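Side-chain contacts in hypothetical protein, haloacid dehalogenase-like hydrolase (PDB 1NRW), which dephosphorylates five- and six-carbon sugar phosphates and nucleoside monophosphates in vitro, and FMN less readily, with magnesium as cofactor: residues S212-S216 and K217-L221; L242-K245 and S246-E249; A260-D263 and I264-I267. All coordinates share one frame; numbering follows the deposited sequence.

Contact 1: residues S212-S216 and K217-L221; sequences SRKAS and KGQAL. With PO4 (phosphate ion), chain B.
K217 NZ, at the tip of the residue that follows the N-cap S216, is gripped from several sides. It donates to O2 of the bound phosphate ion at 2.8 Å. It also forms salt bridges with D10 and D244 and bonds to the carbonyl of S43. D10 is the probable nucleophile, so K217 fits the motif III lysine of HAD phosphatases, set at the first turn of a helix. Its chain is extended beyond CG, and this carries NZ from the helix start to the phosphate. D12 N, T44 OG1 and G45 N also bond to the ion, and the side chain of N243 lies beside it.

The helix start is capped by S216. Its OG accepts the backbone N of Q219 at 3.1 Å, with an N-H...O angle of 161°. The hydroxyl lies between the backbone N and the carbonyl carbon (chi1 71°), and this turns it to the N-H of Q219. S216 O then takes A220 N at 3.0 Å as the first regular helical bond. Q219 leans back over the cap, with its CG 3.2 Å from S216 OG. A type I turn, S212 to A215, leads into this cap.

The serine cap satisfies the N-H of Q219 at the helix start, next to the root of K217. The amino group of K217 lies between the phosphate and the carboxylates of D10 and D244, and its positive charge would probably offset theirs.

Contact 2: residues L242-K245 and S246-E249; sequences LNDK and SMLE
D244 O and K245 O open helix 245-250 by accepting the backbone N of L248 (3.1 Å) and of E249 (3.0 Å), and D244 O also takes a weak bond from M247 N. D244 is the second aspartate of a G-D-x-x-x-D sequence that includes D240, the form of HAD motif IV. D240 and S241 bind the calcium ion seen here, and D244 follows four residues after D240.

The D244 carboxylate has partners on both oxygens. OD1 makes a salt bridge with K217, and OD2 is hydrogen-bonded to S241 OG. Such pairing probably holds the group in one orientation beside the metal site. M247, modelled as selenomethionine, runs alongside D244 and points the same way. Its CE comes to 3.4 Å from D244 OD1. CG of M247 lies between its own backbone N and carbonyl carbon (chi1 80°), which brings it close to D244 O. L248 CD1 also comes close to this oxygen, at 3.3 Å from D244 O. The apolar end of M247 goes on to strand 6-10 and helix 217-227.

K245 and E249 meet on the side that faces helix 262-267. The lysine chain is extended up to CE and bends only at its last torsion (chi4 61°). That bend brings NZ to 3.2 Å from E249 OE2, a salt bridge whose hydrogen bond is weak. E249 CG rests on K245 O. K245 NZ lies beside I267 of the next helix, and the chain of E249 also touches I267.

S246 OG accepts from G218 N of helix 217-227. The backbone N of S246 donates to a water at 2.9 Å, and this water gives a weak bond back to L242 O.

Contact 3: residues A260-D263 and I264-I267; sequences ARED and IKSI
K265 lies back along the start of its own helix, against A260, R261 and E262. CB sits 3.7 Å from E262 O. K265 CG lies 4.0 Å from A260 CB and also near R261 O. CD passes the carboxylate of E262 more loosely. CE rests 3.8 Å from A260 O. NZ donates to the carbonyl of G258, just before the helix. K265 NZ also donates to a water, whose O lies 2.7 Å from it. The same water donates to E262 OE2, so it joins the two opposite charges where they do not touch. CG stands anti to the carbonyl carbon (chi1 -73°) and the chain is extended beyond it, which sends the amino group back to the N-terminal end.

R261 is the N-cap residue. Its carbonyl takes K265 N at 3.1 Å, and I264 N weakly. Its side chain grips D263 side-on with two nitrogens. R261 NE donates to D263 OD1 at 3.2 Å and NH2 to OD2 at 2.6 Å; each oxygen accepts on its syn lone pair. The carboxylate is tilted from the guanidinium plane by nearly 30°, so the pair is twisted rather than flat. D263 CG lies between its backbone N and carbonyl carbon (chi1 48°), which folds the carboxylate back toward the arginine. An asparagine in place of D263 would probably lose the salt bridge and leave the R261 guanidinium without its charge partner and freer to turn.

I264 faces inward, its CG2 against A260 CB. It packs on K245 and L248 of helix 245-250 and on A256 of strand 253-256. Helix 262-267 is the connecting helix of the beta-alpha-beta unit between strands 253-256 and 270-271, with R261 and D263 both reaching L242 in the loop before helix 245-250.

The three contacts follow one another in series along the chain. None encloses or crosses another, and each closes only a local turn or helix start. Contact 1 comes first, where strand 207-212 of the cap sheet returns to the core at helix 217-227. Contact 2 follows strand 235-239, and contact 3 follows strand 253-256. In contacts 1 and 2 the starts of helices 217-227 and 245-250 lie against each other at the metal and phosphate site. Helices 245-250 and 262-267 then pack side by side, which joins contact 2 to contact 3. Contacts 1 and 3 do not touch, so 242-249 is the middle piece linking the site to the edge of the core sheet.

Contact 1: residues S212-S216 and K217-L221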
loop_
_atom_site.group_PDB
_atom_site.type_symbol
_atom_site.label_atom_id
_atom_site.label_comp_id
_atom_site.label_asym_id
_atom_site.label_seq_id
_atom_site.Cartn_x
_atom_site.Cartn_y
_atom_site.Cartn_z
ATOM N N SER A 212 -0.908 -9.047 -9.693
ATOM C CA SER A 212 -0.764 -9.384 -11.104
ATOM C C SER A 212 0.233 -8.448 -11.786
ATOM O O SER A 212 0.515 -7.355 -11.292
ATOM C CB SER A 212 -2.115 -9.317 -11.810
ATOM O OG SER A 212 -2.037 -9.939 -13.083
ATOM N N ARG A 213 0.765 -8.884 -12.926
ATOM C CA ARG A 213 1.739 -8.093 -13.669
ATOM C C ARG A 213 1.298 -6.655 -13.925
ATOM O O ARG A 213 2.107 -5.733 -13.840
ATOM C CB ARG A 213 2.052 -8.768 -15.011
ATOM C CG ARG A 213 3.097 -8.033 -15.842
ATOM C CD ARG A 213 4.407 -7.890 -15.073
ATOM N NE ARG A 213 5.415 -7.145 -15.822
ATOM C CZ ARG A 213 5.971 -7.561 -16.956
ATOM N NH1 ARG A 213 5.622 -8.729 -17.484
ATOM N NH2 ARG A 213 6.877 -6.808 -17.567
ATOM N N LYS A 214 0.022 -6.465 -14.246
ATOM C CA LYS A 214 -0.494 -5.131 -14.528
ATOM C C LYS A 214 -0.972 -4.383 -13.295
ATOM O O LYS A 214 -1.545 -3.302 -13.407
ATOM C CB LYS A 214 -1.629 -5.198 -15.550
ATOM C CG LYS A 214 -1.188 -5.644 -16.938
ATOM C CD LYS A 214 -2.335 -5.501 -17.933
ATOM C CE LYS A 214 -1.942 -5.994 -19.317
ATOM N NZ LYS A 214 -1.612 -7.448 -19.303
ATOM N N ALA A 215 -0.738 -4.959 -12.119
ATOM C CA ALA A 215 -1.138 -4.312 -10.875
ATOM C C ALA A 215 0.080 -3.819 -10.092
ATOM O O ALA A 215 0.766 -4.600 -9.437
ATOM C CB ALA A 215 -1.954 -5.279 -10.012
ATOM N N SER A 216 0.359 -2.525 -10.191
ATOM C CA SER A 216 1.458 -1.910 -9.452
ATOM C C SER A 216 1.012 -0.474 -9.198
ATOM O O SER A 216 0.132 0.039 -9.895
ATOM C CB SER A 216 2.771 -1.941 -10.251
ATOM O OG SER A 216 2.758 -1.048 -11.355
ATOM N N LYS A 217 1.588 0.182 -8.196
ATOM C CA LYS A 217 1.170 1.548 -7.916
ATOM C C LYS A 217 1.429 2.451 -9.117
ATOM O O LYS A 217 0.626 3.330 -9.417
ATOM C CB LYS A 217 1.881 2.088 -6.670
ATOM C CG LYS A 217 1.412 1.416 -5.382
ATOM C CD LYS A 217 1.943 2.131 -4.144
ATOM C CE LYS A 217 1.475 1.441 -2.864
ATOM N NZ LYS A 217 1.912 2.198 -1.657
ATOM N N GLY A 218 2.542 2.214 -9.811
ATOM C CA GLY A 218 2.872 3.016 -10.977
ATOM C C GLY A 218 1.913 2.807 -12.140
ATOM O O GLY A 218 1.500 3.765 -12.782
ATOM N N GLN A 219 1.550 1.560 -12.419
ATOM C CA GLN A 219 0.627 1.287 -13.518
ATOM C C GLN A 219 -0.775 1.815 -13.227
ATOM O O GLN A 219 -1.472 2.276 -14.131
ATOM C CB GLN A 219 0.577 -0.214 -13.808
ATOM C CG GLN A 219 1.853 -0.745 -14.436
ATOM C CD GLN A 219 1.833 -2.246 -14.616
ATOM O OE1 GLN A 219 2.158 -3.007 -13.693
ATOM N NE2 GLN A 219 1.434 -2.686 -15.800
ATOM N N ALA A 220 -1.188 1.751 -11.964
ATOM C CA ALA A 220 -2.503 2.242 -11.574
ATOM C C ALA A 220 -2.537 3.758 -11.739
ATOM O O ALA A 220 -3.550 4.324 -12.152
ATOM C CB ALA A 220 -2.807 1.857 -10.119
ATOM N N LEU A 221 -1.427 4.412 -11.405
ATOM C CA LEU A 221 -1.333 5.857 -11.540
ATOM C C LEU A 221 -1.453 6.224 -13.023
ATOM O O LEU A 221 -2.188 7.141 -13.382
ATOM C CB LEU A 221 -0.001 6.364 -10.972
ATOM C CG LEU A 221 0.296 7.866 -11.084
ATOM C CD1 LEU A 221 -0.885 8.676 -10.561
ATOM C CD2 LEU A 221 1.566 8.193 -10.301
HETATM P P PO4 B . 1.593 1.139 2.069
HETATM O O1 PO4 B . 2.646 2.173 2.069
HETATM O O2 PO4 B . 1.352 0.684 0.676
HETATM O O3 PO4 B . 2.035 -0.007 2.900
HETATM O O4 PO4 B . 0.348 1.716 2.627
#

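Contact 2: residues L242-K245 and S246-E249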
loop_
_atom_site.group_PDB
_atom_site.type_symbol
_atom_site.label_atom_id
_atom_site.label_comp_id
_atom_site.label_asym_id
_atom_site.label_seq_id
_atom_site.Cartn_x
_atom_site.Cartn_y
_atom_site.Cartn_z
ATOM N N LEU A 242 9.560 0.669 -0.654
ATOM C CA LEU A 242 9.912 0.025 -1.913
ATOM C C LEU A 242 8.760 -0.158 -2.893
ATOM O O LEU A 242 8.963 -0.059 -4.102
ATOM C CB LEU A 242 10.586 -1.325 -1.639
ATOM C CG LEU A 242 11.171 -2.038 -2.863
ATOM C CD1 LEU A 242 12.162 -1.123 -3.575
ATOM C CD2 LEU A 242 11.841 -3.341 -2.428
ATOM N N ASN A 243 7.556 -0.416 -2.387
ATOM C CA ASN A 243 6.401 -0.600 -3.260
ATOM C C ASN A 243 5.962 0.695 -3.950
ATOM O O ASN A 243 5.061 0.683 -4.792
ATOM C CB ASN A 243 5.236 -1.227 -2.476
ATOM C CG ASN A 243 4.809 -0.394 -1.273
ATOM O OD1 ASN A 243 5.616 0.314 -0.674
ATOM N ND2 ASN A 243 3.531 -0.503 -0.898
ATOM N N ASP A 244 6.598 1.810 -3.595
ATOM C CA ASP A 244 6.269 3.100 -4.201
ATOM C C ASP A 244 7.178 3.433 -5.379
ATOM O O ASP A 244 6.912 4.379 -6.123
ATOM C CB ASP A 244 6.396 4.241 -3.185
ATOM C CG ASP A 244 5.442 4.108 -2.023
ATOM O OD1 ASP A 244 4.311 3.613 -2.229
ATOM O OD2 ASP A 244 5.819 4.531 -0.906
ATOM N N LYS A 245 8.251 2.667 -5.542
ATOM C CA LYS A 245 9.214 2.924 -6.610
ATOM C C LYS A 245 8.577 3.147 -7.978
ATOM O O LYS A 245 8.845 4.157 -8.637
ATOM C CB LYS A 245 10.226 1.780 -6.688
ATOM C CG LYS A 245 11.313 1.971 -7.735
ATOM C CD LYS A 245 12.289 0.802 -7.714
ATOM C CE LYS A 245 13.267 0.871 -8.872
ATOM N NZ LYS A 245 14.088 2.109 -8.831
ATOM N N SER A 246 7.722 2.221 -8.397
ATOM C CA SER A 246 7.083 2.336 -9.702
ATOM C C SER A 246 6.237 3.589 -9.886
ATOM O O SER A 246 6.155 4.111 -11.000
ATOM C CB SER A 246 6.238 1.090 -10.007
ATOM O OG SER A 246 5.135 0.956 -9.127
HETATM N N MSE A 247 5.609 4.099 -8.827
HETATM C CA MSE A 247 4.804 5.293 -9.042
HETATM C C MSE A 247 5.657 6.559 -9.075
HETATM O O MSE A 247 5.306 7.512 -9.765
HETATM C CB MSE A 247 3.640 5.398 -8.042
HETATM C CG MSE A 247 3.943 5.915 -6.671
HETATM SE SE MSE A 247 2.233 6.186 -5.759
HETATM C CE MSE A 247 2.921 6.217 -3.954
ATOM N N LEU A 248 6.781 6.573 -8.359
ATOM C CA LEU A 248 7.663 7.738 -8.429
ATOM C C LEU A 248 8.237 7.766 -9.844
ATOM O O LEU A 248 8.369 8.830 -10.452
ATOM C CB LEU A 248 8.813 7.644 -7.423
ATOM C CG LEU A 248 8.591 8.310 -6.061
ATOM C CD1 LEU A 248 7.541 7.528 -5.273
ATOM C CD2 LEU A 248 9.913 8.366 -5.295
ATOM N N GLU A 249 8.569 6.590 -10.367
ATOM C CA GLU A 249 9.121 6.489 -11.717
ATOM C C GLU A 249 8.093 6.914 -12.761
ATOM O O GLU A 249 8.429 7.583 -13.741
ATOM C CB GLU A 249 9.577 5.053 -11.999
ATOM C CG GLU A 249 10.645 4.538 -11.048
ATOM C CD GLU A 249 11.041 3.096 -11.331
ATOM O OE1 GLU A 249 10.139 2.245 -11.480
ATOM O OE2 GLU A 249 12.256 2.813 -11.394
HETATM O O HOH W 1 7.485 -0.349 -7.058
#

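Contact 3: residues A260-D263 and I264-I267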
loop_
_atom_site.group_PDB
_atom_site.type_symbol
_atom_site.label_atom_id
_atom_site.label_comp_id
_atom_site.label_asym_id
_atom_site.label_seq_id
_atom_site.Cartn_x
_atom_site.Cartn_y
_atom_site.Cartn_z
ATOM N N ALA A 260 12.151 7.978 4.044
ATOM C CA ALA A 260 12.164 6.978 2.982
ATOM C C ALA A 260 13.409 6.106 2.954
ATOM O O ALA A 260 14.456 6.466 3.499
ATOM C CB ALA A 260 11.988 7.659 1.620
ATOM N N ARG A 261 13.265 4.944 2.322
ATOM C CA ARG A 261 14.362 4.001 2.150
ATOM C C ARG A 261 15.381 4.704 1.267
ATOM O O ARG A 261 15.017 5.573 0.473
ATOM C CB ARG A 261 13.873 2.742 1.431
ATOM C CG ARG A 261 12.952 1.849 2.237
ATOM C CD ARG A 261 12.221 0.885 1.307
ATOM N NE ARG A 261 13.117 0.194 0.379
ATOM C CZ ARG A 261 13.865 -0.860 0.694
ATOM N NH1 ARG A 261 13.833 -1.361 1.923
ATOM N NH2 ARG A 261 14.637 -1.424 -0.228
ATOM N N GLU A 262 16.646 4.324 1.389
ATOM C CA GLU A 262 17.690 4.942 0.583
ATOM C C GLU A 262 17.477 4.798 -0.920
ATOM O O GLU A 262 17.763 5.728 -1.671
ATOM C CB GLU A 262 19.062 4.384 0.970
ATOM C CG GLU A 262 19.497 4.787 2.368
ATOM C CD GLU A 262 19.378 6.283 2.598
ATOM O OE1 GLU A 262 19.975 7.056 1.818
ATOM O OE2 GLU A 262 18.688 6.687 3.558
ATOM N N ASP A 263 16.978 3.650 -1.373
ATOM C CA ASP A 263 16.760 3.484 -2.807
ATOM C C ASP A 263 15.638 4.379 -3.324
ATOM O O ASP A 263 15.658 4.796 -4.482
ATOM C CB ASP A 263 16.481 2.020 -3.176
ATOM C CG ASP A 263 15.447 1.371 -2.282
ATOM O OD1 ASP A 263 14.492 2.058 -1.865
ATOM O OD2 ASP A 263 15.587 0.160 -2.014
ATOM N N ILE A 264 14.661 4.678 -2.472
ATOM C CA ILE A 264 13.572 5.556 -2.880
ATOM C C ILE A 264 14.102 6.990 -2.962
ATOM O O ILE A 264 13.792 7.725 -3.898
ATOM C CB ILE A 264 12.380 5.489 -1.889
ATOM C CG1 ILE A 264 11.678 4.132 -2.017
ATOM C CG2 ILE A 264 11.381 6.620 -2.180
ATOM C CD1 ILE A 264 11.055 3.879 -3.389
ATOM N N LYS A 265 14.908 7.393 -1.986
ATOM C CA LYS A 265 15.469 8.738 -2.018
ATOM C C LYS A 265 16.352 8.893 -3.257
ATOM O O LYS A 265 16.366 9.943 -3.894
ATOM C CB LYS A 265 16.304 9.015 -0.760
ATOM C CG LYS A 265 15.481 9.227 0.504
ATOM C CD LYS A 265 16.329 9.809 1.626
ATOM C CE LYS A 265 15.486 10.116 2.854
ATOM N NZ LYS A 265 16.225 10.925 3.879
ATOM N N SER A 266 17.077 7.832 -3.596
ATOM C CA SER A 266 17.980 7.843 -4.744
ATOM C C SER A 266 17.317 8.171 -6.081
ATOM O O SER A 266 17.858 8.947 -6.871
ATOM C CB SER A 266 18.696 6.494 -4.848
ATOM O OG SER A 266 19.532 6.447 -5.990
ATOM N N ILE A 267 16.145 7.597 -6.338
ATOM C CA ILE A 267 15.461 7.839 -7.606
ATOM C C ILE A 267 14.561 9.068 -7.613
ATOM O O ILE A 267 14.067 9.468 -8.668
ATOM C CB ILE A 267 14.599 6.628 -8.018
ATOM C CG1 ILE A 267 13.433 6.469 -7.039
ATOM C CG2 ILE A 267 15.455 5.367 -8.049
ATOM C CD1 ILE A 267 12.398 5.460 -7.475
HETATM O O HOH W 2 18.306 9.250 4.085
#